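Local coordinates for EAL domain protein (Vibrio cholerae serotype O1, PDB 6IJ2) that hydrolyses cyclic dinucleotides such as c-di-GMP and cGAMP as a standalone EAL-domain phosphodiesterase, here caught with the product 5'-pGpG and calcium ions, at residues E128-E133 / A156-G161; T175-V180 / Q211-G216; D25-F30 / R49-E54. The protein carries 1 engineered substitution. One frame throughout, in Å; residues are numbered along the deposited sequence.

Contact 1 of 3, residues E128-E133 / A156-G161. With CA (calcium ion), chain I; CA (calcium ion), chain L; CA (calcium ion), chain J; CA (calcium ion), chain K.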
loop_
_atom_site.group_PDB
_atom_site.type_symbol
_atom_site.label_atom_id
_atom_site.label_comp_id
_atom_site.label_asym_id
_atom_site.label_seq_id
_atom_site.Cartn_x
_atom_site.Cartn_y
_atom_site.Cartn_z
ATOM N N GLU A 128 -13.035 -7.937 -8.992
ATOM C CA GLU A 128 -11.741 -7.645 -8.381
ATOM C C GLU A 128 -11.419 -6.171 -8.551
ATOM O O GLU A 128 -11.451 -5.647 -9.671
ATOM C CB GLU A 128 -10.637 -8.504 -9.000
ATOM C CG GLU A 128 -10.992 -9.977 -9.005
ATOM C CD GLU A 128 -9.861 -10.856 -9.476
ATOM O OE1 GLU A 128 -10.040 -12.088 -9.465
ATOM O OE2 GLU A 128 -8.791 -10.319 -9.850
ATOM N N PHE A 129 -11.089 -5.514 -7.444
ATOM C CA PHE A 129 -10.978 -4.062 -7.396
ATOM C C PHE A 129 -9.510 -3.662 -7.308
ATOM O O PHE A 129 -8.793 -4.109 -6.405
ATOM C CB PHE A 129 -11.771 -3.499 -6.214
ATOM C CG PHE A 129 -13.260 -3.475 -6.445
ATOM C CD1 PHE A 129 -14.027 -4.599 -6.192
ATOM C CD2 PHE A 129 -13.890 -2.327 -6.898
ATOM C CE1 PHE A 129 -15.398 -4.595 -6.398
ATOM C CE2 PHE A 129 -15.263 -2.310 -7.111
ATOM C CZ PHE A 129 -16.019 -3.448 -6.861
ATOM N N THR A 130 -9.078 -2.843 -8.262
ATOM C CA THR A 130 -7.774 -2.200 -8.271
ATOM C C THR A 130 -7.986 -0.694 -8.289
ATOM O O THR A 130 -8.842 -0.188 -9.022
ATOM C CB THR A 130 -6.937 -2.605 -9.499
ATOM O OG1 THR A 130 -6.761 -4.027 -9.532
ATOM C CG2 THR A 130 -5.566 -1.937 -9.450
ATOM N N GLU A 131 -7.207 0.015 -7.481
ATOM C CA GLU A 131 -7.301 1.466 -7.418
ATOM C C GLU A 131 -6.696 2.105 -8.665
ATOM O O GLU A 131 -5.735 1.597 -9.246
ATOM C CB GLU A 131 -6.588 1.979 -6.168
ATOM C CG GLU A 131 -6.942 1.227 -4.890
ATOM C CD GLU A 131 -5.989 0.068 -4.591
ATOM O OE1 GLU A 131 -5.730 -0.748 -5.502
ATOM O OE2 GLU A 131 -5.494 -0.023 -3.442
ATOM N N ALA A 132 -7.273 3.240 -9.072
ATOM C CA ALA A 132 -6.751 3.966 -10.222
ATOM C C ALA A 132 -5.603 4.885 -9.839
ATOM O O ALA A 132 -4.701 5.117 -10.653
ATOM C CB ALA A 132 -7.866 4.779 -10.878
ATOM N N GLU A 133 -5.623 5.418 -8.622
ATOM C CA GLU A 133 -4.551 6.265 -8.118
ATOM C C GLU A 133 -4.584 6.201 -6.594
ATOM O O GLU A 133 -5.335 5.414 -6.006
ATOM C CB GLU A 133 -4.683 7.701 -8.647
ATOM C CG GLU A 133 -5.738 8.538 -7.943
ATOM C CD GLU A 133 -6.989 8.727 -8.774
ATOM O OE1 GLU A 133 -6.907 9.388 -9.830
ATOM O OE2 GLU A 133 -8.051 8.207 -8.371
ATOM N N ALA A 156 -13.554 -8.563 -4.259
ATOM C CA ALA A 156 -12.181 -8.846 -3.862
ATOM C C ALA A 156 -11.312 -7.612 -4.028
ATOM O O ALA A 156 -11.479 -6.856 -4.991
ATOM C CB ALA A 156 -11.564 -9.983 -4.689
ATOM N N ILE A 157 -10.368 -7.436 -3.105
ATOM C CA ILE A 157 -9.239 -6.532 -3.328
ATOM C C ILE A 157 -8.197 -7.291 -4.143
ATOM O O ILE A 157 -7.740 -8.360 -3.741
ATOM C CB ILE A 157 -8.659 -6.027 -1.997
ATOM C CG1 ILE A 157 -9.700 -5.154 -1.291
ATOM C CG2 ILE A 157 -7.369 -5.249 -2.229
ATOM C CD1 ILE A 157 -9.264 -4.659 0.041
ATOM N N ASP A 158 -7.853 -6.759 -5.312
ATOM C CA ASP A 158 -7.034 -7.496 -6.274
ATOM C C ASP A 158 -5.549 -7.490 -5.902
ATOM O O ASP A 158 -4.857 -8.509 -6.025
ATOM C CB ASP A 158 -7.254 -6.881 -7.659
ATOM C CG ASP A 158 -6.785 -7.766 -8.809
ATOM O OD1 ASP A 158 -6.161 -8.821 -8.589
ATOM O OD2 ASP A 158 -7.086 -7.398 -9.957
ATOM N N ASP A 159 -5.028 -6.369 -5.447
ATOM C CA ASP A 159 -3.584 -6.245 -5.476
ATOM C C ASP A 159 -3.062 -5.924 -4.098
ATOM O O ASP A 159 -2.330 -4.959 -3.915
ATOM C CB ASP A 159 -3.149 -5.171 -6.480
ATOM C CG ASP A 159 -3.658 -5.437 -7.905
ATOM O OD1 ASP A 159 -4.070 -6.576 -8.220
ATOM O OD2 ASP A 159 -3.627 -4.489 -8.725
ATOM N N PHE A 160 -3.423 -6.726 -3.099
ATOM C CA PHE A 160 -2.880 -6.500 -1.765
ATOM C C PHE A 160 -1.389 -6.812 -1.730
ATOM O O PHE A 160 -0.957 -7.911 -2.079
ATOM C CB PHE A 160 -3.599 -7.355 -0.737
ATOM C CG PHE A 160 -3.215 -7.035 0.676
ATOM C CD1 PHE A 160 -3.893 -6.059 1.380
ATOM C CD2 PHE A 160 -2.183 -7.712 1.289
ATOM C CE1 PHE A 160 -3.556 -5.776 2.686
ATOM C CE2 PHE A 160 -1.821 -7.423 2.599
ATOM C CZ PHE A 160 -2.514 -6.459 3.290
ATOM N N GLY A 161 -0.606 -5.861 -1.263
ATOM C CA GLY A 161 0.825 -6.046 -1.191
ATOM C C GLY A 161 1.604 -5.512 -2.367
ATOM O O GLY A 161 2.823 -5.734 -2.432
HETATM CA CA CA I . -3.876 -9.023 -8.138
HETATM CA CA CA L . -4.703 -5.474 -10.718
HETATM CA CA CA J . -7.012 -9.565 -11.049
HETATM CA CA CA K . -2.351 -2.555 -3.554
HETATM O O HOH W 1 -8.611 -5.308 -10.910
HETATM O O HOH W 2 -6.304 -3.553 -5.127
HETATM O O HOH W 3 -3.097 -1.467 -5.691
HETATM O O HOH W 4 -4.630 -2.630 -2.863
HETATM O O HOH W 5 -1.821 -7.956 -7.849
HETATM O O HOH W 6 -5.695 -11.373 -10.438
HETATM O O HOH W 7 -5.189 -4.487 -12.839
#
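The carboxylates of Glu128 and Asp158 stand with their planes 77° apart and share one calcium ion, while the ring of Phe129 turns its edge, in plane, to the carbonyl oxygen of Ala156. The Phe129 side chain packs on Ile144, Val145 and Tyr148 of helix 139-151, a hydrophobic place that suits phenylalanine. Glu128 is extended beyond CG, which carries OE2 2.3 Å from the calcium of chain J; OE1 is occupied by Ser93 and by a salt bridge to Lys179. Asp158 chelates that same ion through both oxygens, and its OD1 also lies 2.3 Å from the calcium of chain I, so one carboxylate bridges two metals. With CG anti to the backbone N (chi1 -164°), the carboxylate lies beside its own carbonyl group, and Asp158 O and OD1 both bind the calcium of chain I.

The two strands run parallel within the beta-alpha-beta unit made by strand 125-129, helix 139-151 and strand 154-160, part of the TIM-barrel-like EAL fold, whose metal centre gathers at the C-terminal strand ends. Phe129 N gives a bond of 2.8 Å to Ala156 O, and Asp158 N returns one of 3.0 Å to Phe129 O. Asp159 grips the calcium of chain L with both oxygens, OD2 at 2.5 Å, and its OD1 also binds the calcium of chain I; Thr130 adds OG1 to the chain L ion at a longer 2.8 Å, a neutral ligand beside an anionic one. The close carboxylate oxygens would probably repel one another were the cations not between them. Glu45, Asn95 and Glu215 supply further ligands to this cluster. Farther along the chain, a water joins Phe129 O and Glu131 OE1 to Asp159 N, and two more link the bent Glu131 to the calcium of chain K, which Asp159 O binds directly.

Contact 2 of 3, residues T175-V180 / Q211-G216. With CA (calcium ion), chain I; nucleotides of chain B.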
loop_
_atom_site.group_PDB
_atom_site.type_symbol
_atom_site.label_atom_id
_atom_site.label_comp_id
_atom_site.label_asym_id
_atom_site.label_seq_id
_atom_site.Cartn_x
_atom_site.Cartn_y
_atom_site.Cartn_z
ATOM N N THR A 175 -13.845 -6.554 1.701
ATOM C CA THR A 175 -14.368 -7.386 0.631
ATOM C C THR A 175 -14.514 -8.824 1.112
ATOM O O THR A 175 -14.088 -9.185 2.213
ATOM C CB THR A 175 -13.428 -7.316 -0.567
ATOM O OG1 THR A 175 -12.082 -7.460 -0.088
ATOM C CG2 THR A 175 -13.545 -5.949 -1.235
ATOM N N ASN A 176 -15.147 -9.653 0.270
ATOM C CA ASN A 176 -15.222 -11.082 0.560
ATOM C C ASN A 176 -13.842 -11.721 0.559
ATOM O O ASN A 176 -13.526 -12.550 1.423
ATOM C CB ASN A 176 -16.102 -11.776 -0.474
ATOM C CG ASN A 176 -17.495 -11.226 -0.488
ATOM O OD1 ASN A 176 -17.889 -10.509 -1.410
ATOM N ND2 ASN A 176 -18.243 -11.524 0.561
ATOM N N ILE A 177 -13.034 -11.377 -0.432
ATOM C CA ILE A 177 -11.729 -11.974 -0.662
ATOM C C ILE A 177 -10.685 -10.865 -0.767
ATOM O O ILE A 177 -10.970 -9.758 -1.234
ATOM C CB ILE A 177 -11.770 -12.857 -1.935
ATOM C CG1 ILE A 177 -12.462 -14.191 -1.594
ATOM C CG2 ILE A 177 -10.389 -13.093 -2.510
ATOM C CD1 ILE A 177 -12.758 -15.079 -2.775
ATOM N N VAL A 178 -9.477 -11.145 -0.289
ATOM C CA VAL A 178 -8.316 -10.295 -0.561
ATOM C C VAL A 178 -7.309 -11.153 -1.307
ATOM O O VAL A 178 -6.907 -12.214 -0.811
ATOM C CB VAL A 178 -7.715 -9.687 0.716
ATOM C CG1 VAL A 178 -6.352 -9.056 0.416
ATOM C CG2 VAL A 178 -8.598 -8.579 1.216
ATOM N N LYS A 179 -6.959 -10.734 -2.528
ATOM C CA LYS A 179 -5.959 -11.431 -3.331
ATOM C C LYS A 179 -4.587 -10.874 -2.995
ATOM O O LYS A 179 -4.389 -9.659 -3.027
ATOM C CB LYS A 179 -6.245 -11.272 -4.828
ATOM C CG LYS A 179 -7.593 -11.872 -5.187
ATOM C CD LYS A 179 -7.511 -12.862 -6.359
ATOM C CE LYS A 179 -7.473 -12.186 -7.647
ATOM N NZ LYS A 179 -7.492 -13.124 -8.833
ATOM N N VAL A 180 -3.645 -11.755 -2.667
ATOM C CA VAL A 180 -2.315 -11.325 -2.230
ATOM C C VAL A 180 -1.380 -11.368 -3.425
ATOM O O VAL A 180 -1.200 -12.424 -4.048
ATOM C CB VAL A 180 -1.787 -12.193 -1.080
ATOM C CG1 VAL A 180 -0.373 -11.720 -0.683
ATOM C CG2 VAL A 180 -2.723 -12.095 0.107
ATOM N N GLN A 211 -11.504 -13.727 3.272
ATOM C CA GLN A 211 -10.870 -14.945 2.790
ATOM C C GLN A 211 -9.647 -14.616 1.944
ATOM O O GLN A 211 -9.768 -13.871 0.953
ATOM C CB GLN A 211 -11.869 -15.770 1.985
ATOM C CG GLN A 211 -11.336 -17.085 1.495
ATOM C CD GLN A 211 -12.465 -18.020 1.055
ATOM O OE1 GLN A 211 -13.519 -17.569 0.603
ATOM N NE2 GLN A 211 -12.245 -19.317 1.198
ATOM N N PRO A 212 -8.470 -15.149 2.273
ATOM C CA PRO A 212 -7.279 -14.854 1.484
ATOM C C PRO A 212 -7.185 -15.732 0.258
ATOM O O PRO A 212 -7.716 -16.846 0.213
ATOM C CB PRO A 212 -6.129 -15.156 2.453
ATOM C CG PRO A 212 -6.676 -16.275 3.277
ATOM C CD PRO A 212 -8.151 -15.987 3.444
ATOM N N LEU A 213 -6.490 -15.201 -0.746
ATOM C CA LEU A 213 -6.225 -15.906 -1.992
ATOM C C LEU A 213 -4.817 -15.540 -2.436
ATOM O O LEU A 213 -4.540 -14.367 -2.690
ATOM C CB LEU A 213 -7.244 -15.509 -3.063
ATOM C CG LEU A 213 -7.354 -16.289 -4.375
ATOM C CD1 LEU A 213 -8.668 -15.931 -5.055
ATOM C CD2 LEU A 213 -6.180 -15.945 -5.292
ATOM N N ALA A 214 -3.949 -16.532 -2.596
ATOM C CA ALA A 214 -2.569 -16.265 -2.976
ATOM C C ALA A 214 -2.428 -16.282 -4.494
ATOM O O ALA A 214 -2.726 -17.300 -5.134
ATOM C CB ALA A 214 -1.629 -17.288 -2.330
ATOM N N GLU A 215 -1.974 -15.162 -5.062
ATOM C CA GLU A 215 -1.764 -15.009 -6.496
ATOM C C GLU A 215 -0.353 -15.405 -6.916
ATOM O O GLU A 215 0.612 -15.263 -6.162
ATOM C CB GLU A 215 -2.002 -13.566 -6.946
ATOM C CG GLU A 215 -3.407 -13.019 -6.718
ATOM C CD GLU A 215 -3.576 -11.611 -7.294
ATOM O OE1 GLU A 215 -4.620 -11.355 -7.909
ATOM O OE2 GLU A 215 -2.660 -10.762 -7.147
ATOM N N GLY A 216 -0.244 -15.866 -8.160
ATOM C CA GLY A 216 1.058 -16.043 -8.777
ATOM C C GLY A 216 1.915 -17.139 -8.185
ATOM O O GLY A 216 3.147 -17.027 -8.213
HETATM CA CA CA I . -3.876 -9.023 -8.138
ATOM O OP3 G B 1 -3.428 -9.296 -10.420
ATOM P P G B 1 -3.615 -8.788 -11.753
ATOM O OP1 G B 1 -4.957 -8.997 -12.203
ATOM O OP2 G B 1 -3.128 -7.449 -11.724
ATOM O "O5'" G B 1 -2.599 -9.644 -12.595
ATOM C "C5'" G B 1 -3.033 -10.699 -13.446
ATOM C "C4'" G B 1 -1.910 -11.111 -14.366
ATOM O "O4'" G B 1 -1.070 -12.071 -13.696
ATOM C "C3'" G B 1 -2.319 -11.768 -15.690
ATOM O "O3'" G B 1 -1.651 -11.224 -16.810
ATOM C "C2'" G B 1 -1.870 -13.212 -15.514
ATOM O "O2'" G B 1 -1.444 -13.865 -16.673
ATOM C "C1'" G B 1 -0.663 -13.041 -14.608
ATOM N N9 G B 1 -0.327 -14.251 -13.874
ATOM C C8 G B 1 -1.199 -15.190 -13.385
ATOM N N7 G B 1 -0.603 -16.164 -12.759
ATOM C C5 G B 1 0.742 -15.843 -12.830
ATOM C C6 G B 1 1.876 -16.524 -12.321
ATOM O O6 G B 1 1.919 -17.579 -11.704
ATOM N N1 G B 1 3.053 -15.857 -12.626
ATOM C C2 G B 1 3.127 -14.679 -13.320
ATOM N N2 G B 1 4.348 -14.182 -13.496
ATOM N N3 G B 1 2.078 -14.026 -13.785
ATOM C C4 G B 1 0.925 -14.660 -13.505
HETATM O O HOH W 8 -15.386 -15.352 0.489
HETATM O O HOH W 6 -5.695 -11.373 -10.438
HETATM O O HOH W 5 -1.821 -7.956 -7.849
#
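Lys179 and Glu215 cross at about a right angle, the aliphatic end of the lysine passing the carboxylate so that Lys179 CE comes within 3.0 Å of Glu215 OE1. The ammonium group is engaged in other ways: it forms a salt bridge with Glu128, a hydrogen bond with Gln235, and meets Glu215 OE1 through a shared water. Bends at chi2 and chi3 (-128° and -80°) fold the chain to bring it there. Lysine suits the place because its long methylene run can lie against Leu213 while its charge reaches the acidic cluster. Lys179 and Leu213 lie alongside each other and point the same way, Lys179 CD touching both methyls of Leu213, with CD2 at 3.5 Å.

Two residues back, on the same face, Ile177 and Gln211 also run side by side, whereas Ile177 lies obliquely across Leu213, CG2 to CB 4.0 Å. These contacts belong to two neighbouring parallel strands, 177-180 and 211-214, of the TIM-barrel-like EAL domain, whose axes are 4.7 Å apart and inclined by 26°. Val178, Pro212, Val180 and Ala214 point to the other face, where the compact apolar side chains of Val178, Val180 and Pro212 meet Phe205, Met198 and Leu202 of helix 192-207. Five backbone hydrogen bonds stitch the pair, from Gln211 N to Asn176 O up to Glu215 N to Val180 O.

That last bond sets Glu215 just beyond the strand end. Extended beyond CG, it chelates the calcium of chain I through OE1 at 2.5 Å and OE2 at 2.3 Å. The same ion takes OP3 of the first guanosine nucleotide of chain B at 2.3 Å, and Asp158 and Asp159 as protein ligands. Gly216, at positive phi, brings its CA against O6 of that nucleotide.

Contact 3 of 3, residues D25-F30 / R49-E54. With nucleotides of chain B.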
loop_
_atom_site.group_PDB
_atom_site.type_symbol
_atom_site.label_atom_id
_atom_site.label_comp_id
_atom_site.label_asym_id
_atom_site.label_seq_id
_atom_site.Cartn_x
_atom_site.Cartn_y
_atom_site.Cartn_z
ATOM N N ASP A 25 -11.717 -5.238 -31.338
ATOM C CA ASP A 25 -12.425 -6.354 -30.717
ATOM C C ASP A 25 -11.399 -7.160 -29.899
ATOM O O ASP A 25 -10.220 -6.987 -30.054
ATOM C CB ASP A 25 -13.138 -7.235 -31.733
ATOM C CG ASP A 25 -14.358 -7.929 -31.147
ATOM O OD1 ASP A 25 -14.768 -7.606 -30.036
ATOM O OD2 ASP A 25 -14.930 -8.793 -31.801
ATOM N N PHE A 26 -11.872 -8.078 -29.071
ATOM C CA PHE A 26 -11.034 -8.854 -28.164
ATOM C C PHE A 26 -11.899 -9.965 -27.585
ATOM O O PHE A 26 -13.106 -10.026 -27.832
ATOM C CB PHE A 26 -10.447 -7.980 -27.049
ATOM C CG PHE A 26 -11.491 -7.288 -26.228
ATOM C CD1 PHE A 26 -12.059 -6.102 -26.663
ATOM C CD2 PHE A 26 -11.919 -7.832 -25.031
ATOM C CE1 PHE A 26 -13.038 -5.475 -25.920
ATOM C CE2 PHE A 26 -12.890 -7.202 -24.279
ATOM C CZ PHE A 26 -13.454 -6.026 -24.727
ATOM N N THR A 27 -11.273 -10.841 -26.811
ATOM C CA THR A 27 -12.011 -11.916 -26.156
ATOM C C THR A 27 -11.351 -12.164 -24.804
ATOM O O THR A 27 -10.603 -11.318 -24.310
ATOM C CB THR A 27 -12.079 -13.159 -27.067
ATOM O OG1 THR A 27 -12.945 -14.142 -26.488
ATOM C CG2 THR A 27 -10.704 -13.763 -27.283
ATOM N N MET A 28 -11.623 -13.324 -24.209
ATOM C CA MET A 28 -11.188 -13.617 -22.855
ATOM C C MET A 28 -10.407 -14.918 -22.790
ATOM O O MET A 28 -10.675 -15.869 -23.527
ATOM C CB MET A 28 -12.367 -13.712 -21.885
ATOM C CG MET A 28 -13.090 -12.415 -21.635
ATOM S SD MET A 28 -12.099 -11.246 -20.668
ATOM C CE MET A 28 -12.899 -9.744 -21.218
ATOM N N ALA A 29 -9.427 -14.931 -21.891
ATOM C CA ALA A 29 -8.828 -16.138 -21.354
ATOM C C ALA A 29 -9.322 -16.316 -19.924
ATOM O O ALA A 29 -9.876 -15.393 -19.320
ATOM C CB ALA A 29 -7.296 -16.071 -21.391
ATOM N N PHE A 30 -9.143 -17.519 -19.393
ATOM C CA PHE A 30 -9.617 -17.848 -18.055
ATOM C C PHE A 30 -8.519 -18.584 -17.305
ATOM O O PHE A 30 -7.864 -19.473 -17.857
ATOM C CB PHE A 30 -10.914 -18.715 -18.106
ATOM C CG PHE A 30 -12.072 -18.010 -18.738
ATOM C CD1 PHE A 30 -12.890 -17.180 -17.984
ATOM C CD2 PHE A 30 -12.315 -18.135 -20.098
ATOM C CE1 PHE A 30 -13.959 -16.506 -18.580
ATOM C CE2 PHE A 30 -13.372 -17.467 -20.698
ATOM C CZ PHE A 30 -14.196 -16.651 -19.938
ATOM N N ARG A 49 -7.849 -10.693 -23.810
ATOM C CA ARG A 49 -6.907 -11.143 -24.824
ATOM C C ARG A 49 -7.373 -10.625 -26.173
ATOM O O ARG A 49 -8.562 -10.377 -26.375
ATOM C CB ARG A 49 -6.808 -12.678 -24.903
ATOM C CG ARG A 49 -6.226 -13.356 -23.673
ATOM C CD ARG A 49 -4.766 -12.969 -23.475
ATOM N NE ARG A 49 -4.188 -13.662 -22.331
ATOM C CZ ARG A 49 -4.180 -13.169 -21.097
ATOM N NH1 ARG A 49 -3.642 -13.857 -20.096
ATOM N NH2 ARG A 49 -4.722 -11.987 -20.863
ATOM N N GLY A 50 -6.429 -10.469 -27.092
ATOM C CA GLY A 50 -6.788 -10.164 -28.461
ATOM C C GLY A 50 -7.483 -11.343 -29.120
ATOM O O GLY A 50 -7.518 -12.459 -28.598
ATOM N N LEU A 51 -8.045 -11.087 -30.306
ATOM C CA LEU A 51 -8.762 -12.142 -31.019
ATOM C C LEU A 51 -7.832 -13.272 -31.451
ATOM O O LEU A 51 -8.284 -14.407 -31.641
ATOM C CB LEU A 51 -9.489 -11.560 -32.239
ATOM C CG LEU A 51 -10.699 -10.679 -31.910
ATOM C CD1 LEU A 51 -11.402 -10.233 -33.184
ATOM C CD2 LEU A 51 -11.664 -11.392 -30.960
ATOM N N ASN A 52 -6.543 -12.981 -31.626
ATOM C CA ASN A 52 -5.531 -13.983 -31.941
ATOM C C ASN A 52 -4.618 -14.261 -30.747
ATOM O O ASN A 52 -3.426 -14.528 -30.918
ATOM C CB ASN A 52 -4.709 -13.546 -33.151
ATOM C CG ASN A 52 -5.534 -13.476 -34.423
ATOM O OD1 ASN A 52 -5.486 -14.381 -35.251
ATOM N ND2 ASN A 52 -6.302 -12.400 -34.580
ATOM N N ASN A 53 -5.174 -14.182 -29.534
ATOM C CA ASN A 53 -4.451 -14.402 -28.281
ATOM C C ASN A 53 -3.360 -13.357 -28.051
ATOM O O ASN A 53 -2.365 -13.628 -27.376
ATOM C CB ASN A 53 -3.863 -15.818 -28.208
ATOM C CG ASN A 53 -3.576 -16.262 -26.783
ATOM O OD1 ASN A 53 -4.176 -15.761 -25.830
ATOM N ND2 ASN A 53 -2.650 -17.205 -26.631
ATOM N N GLU A 54 -3.529 -12.153 -28.595
ATOM C CA GLU A 54 -2.636 -11.064 -28.227
ATOM C C GLU A 54 -2.760 -10.772 -26.732
ATOM O O GLU A 54 -3.768 -11.082 -26.092
ATOM C CB GLU A 54 -2.942 -9.805 -29.039
ATOM C CG GLU A 54 -2.658 -9.917 -30.536
ATOM C CD GLU A 54 -3.864 -10.364 -31.343
ATOM O OE1 GLU A 54 -4.766 -11.009 -30.770
ATOM O OE2 GLU A 54 -3.911 -10.069 -32.554
ATOM P P G B 2 -2.444 -10.712 -18.000
ATOM O OP1 G B 2 -3.503 -11.628 -18.248
ATOM O OP2 G B 2 -1.496 -10.428 -19.026
ATOM O "O5'" G B 2 -3.027 -9.333 -17.506
ATOM C "C5'" G B 2 -2.237 -8.151 -17.470
ATOM C "C4'" G B 2 -2.991 -7.059 -16.765
ATOM O "O4'" G B 2 -4.232 -6.817 -17.456
ATOM C "C3'" G B 2 -3.368 -7.349 -15.313
ATOM O "O3'" G B 2 -3.153 -6.231 -14.472
ATOM C "C2'" G B 2 -4.866 -7.600 -15.383
ATOM O "O2'" G B 2 -5.598 -7.276 -14.231
ATOM C "C1'" G B 2 -5.265 -6.683 -16.531
ATOM N N9 G B 2 -6.493 -7.148 -17.147
ATOM C C8 G B 2 -6.701 -8.348 -17.773
ATOM N N7 G B 2 -7.931 -8.514 -18.166
ATOM C C5 G B 2 -8.578 -7.365 -17.750
ATOM C C6 G B 2 -9.929 -6.972 -17.889
ATOM O O6 G B 2 -10.855 -7.588 -18.403
ATOM N N1 G B 2 -10.159 -5.724 -17.335
ATOM C C2 G B 2 -9.212 -4.956 -16.714
ATOM N N2 G B 2 -9.631 -3.786 -16.232
ATOM N N3 G B 2 -7.946 -5.303 -16.591
ATOM C C4 G B 2 -7.701 -6.510 -17.125
HETATM O O HOH W 9 -7.915 -8.384 -31.237
#
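Ala29 and Arg49 form the close-packed end of this contact. The small methyl of Ala29 lies over one face of the guanidinium, offset toward its rim, and its CB touches Arg49 CG at 3.7 Å; a bend at chi2 (-65°) lets the arginine pass it and reach the product. There NH1 and NH2 each donate to OP1 of the second guanosine nucleotide of chain B, both at 2.9 Å, holding one phosphate oxygen in a fork. A charged, planar and long residue is well suited to this task.

Next to it Thr27 and Arg49 make an antiparallel hydrogen-bonded pair: Thr27 N to Arg49 O is 2.8 Å and nearly straight at 172°, while Arg49 N returns 2.9 Å to Thr27 O. Phe26 CB is pressed to 3.1 Å from Arg49 O.

Toward solvent the contact is slacker. Leu51, on the type I turn from Gly50 to Asn53, reaches back over the Asp25-Phe26 backbone with CD2 3.7 Å from Phe26 C, and its CD1 meets Asp25 CB obliquely. Asp25 and Leu51 are both exposed, and a water donates to Asp25 O and accepts from Leu51 N, linking the two backbones. Glycine suits position 50, since a CB there would run into Glu54 OE1.

Around this pairing, helix 68-85 packs on Phe26 and Thr27, with Lys78 making a salt bridge to Asp25 and a cation-pi contact with Phe26. Thr27 hydrogen-bonds Glu245, while Pro242 of strand 233-244 touches Ala29 and Arg49, and helix 56-60 reaches Phe26 and Arg49.

In the fold
From the N terminus, contact 3 comes first: it closes the beta hairpin of the antiparallel strands 27-35 and 41-49 at its open end. Contact 1 follows, closing the crossover through helix 139-151 that joins strands 125-129 and 154-160. Contact 2 opens after contact 1 has closed and spans the helical passage between strands 177-180 and 211-214. The three are in series, none enclosing or crossing another. Contacts 1 and 2 touch through neighbouring strands 154-160 and 177-180, and share the calcium of chain I. Contact 3 stands apart, its centre about 22 Å from that of contact 1, yet it belongs to the same sheet and holds the product's second nucleotide.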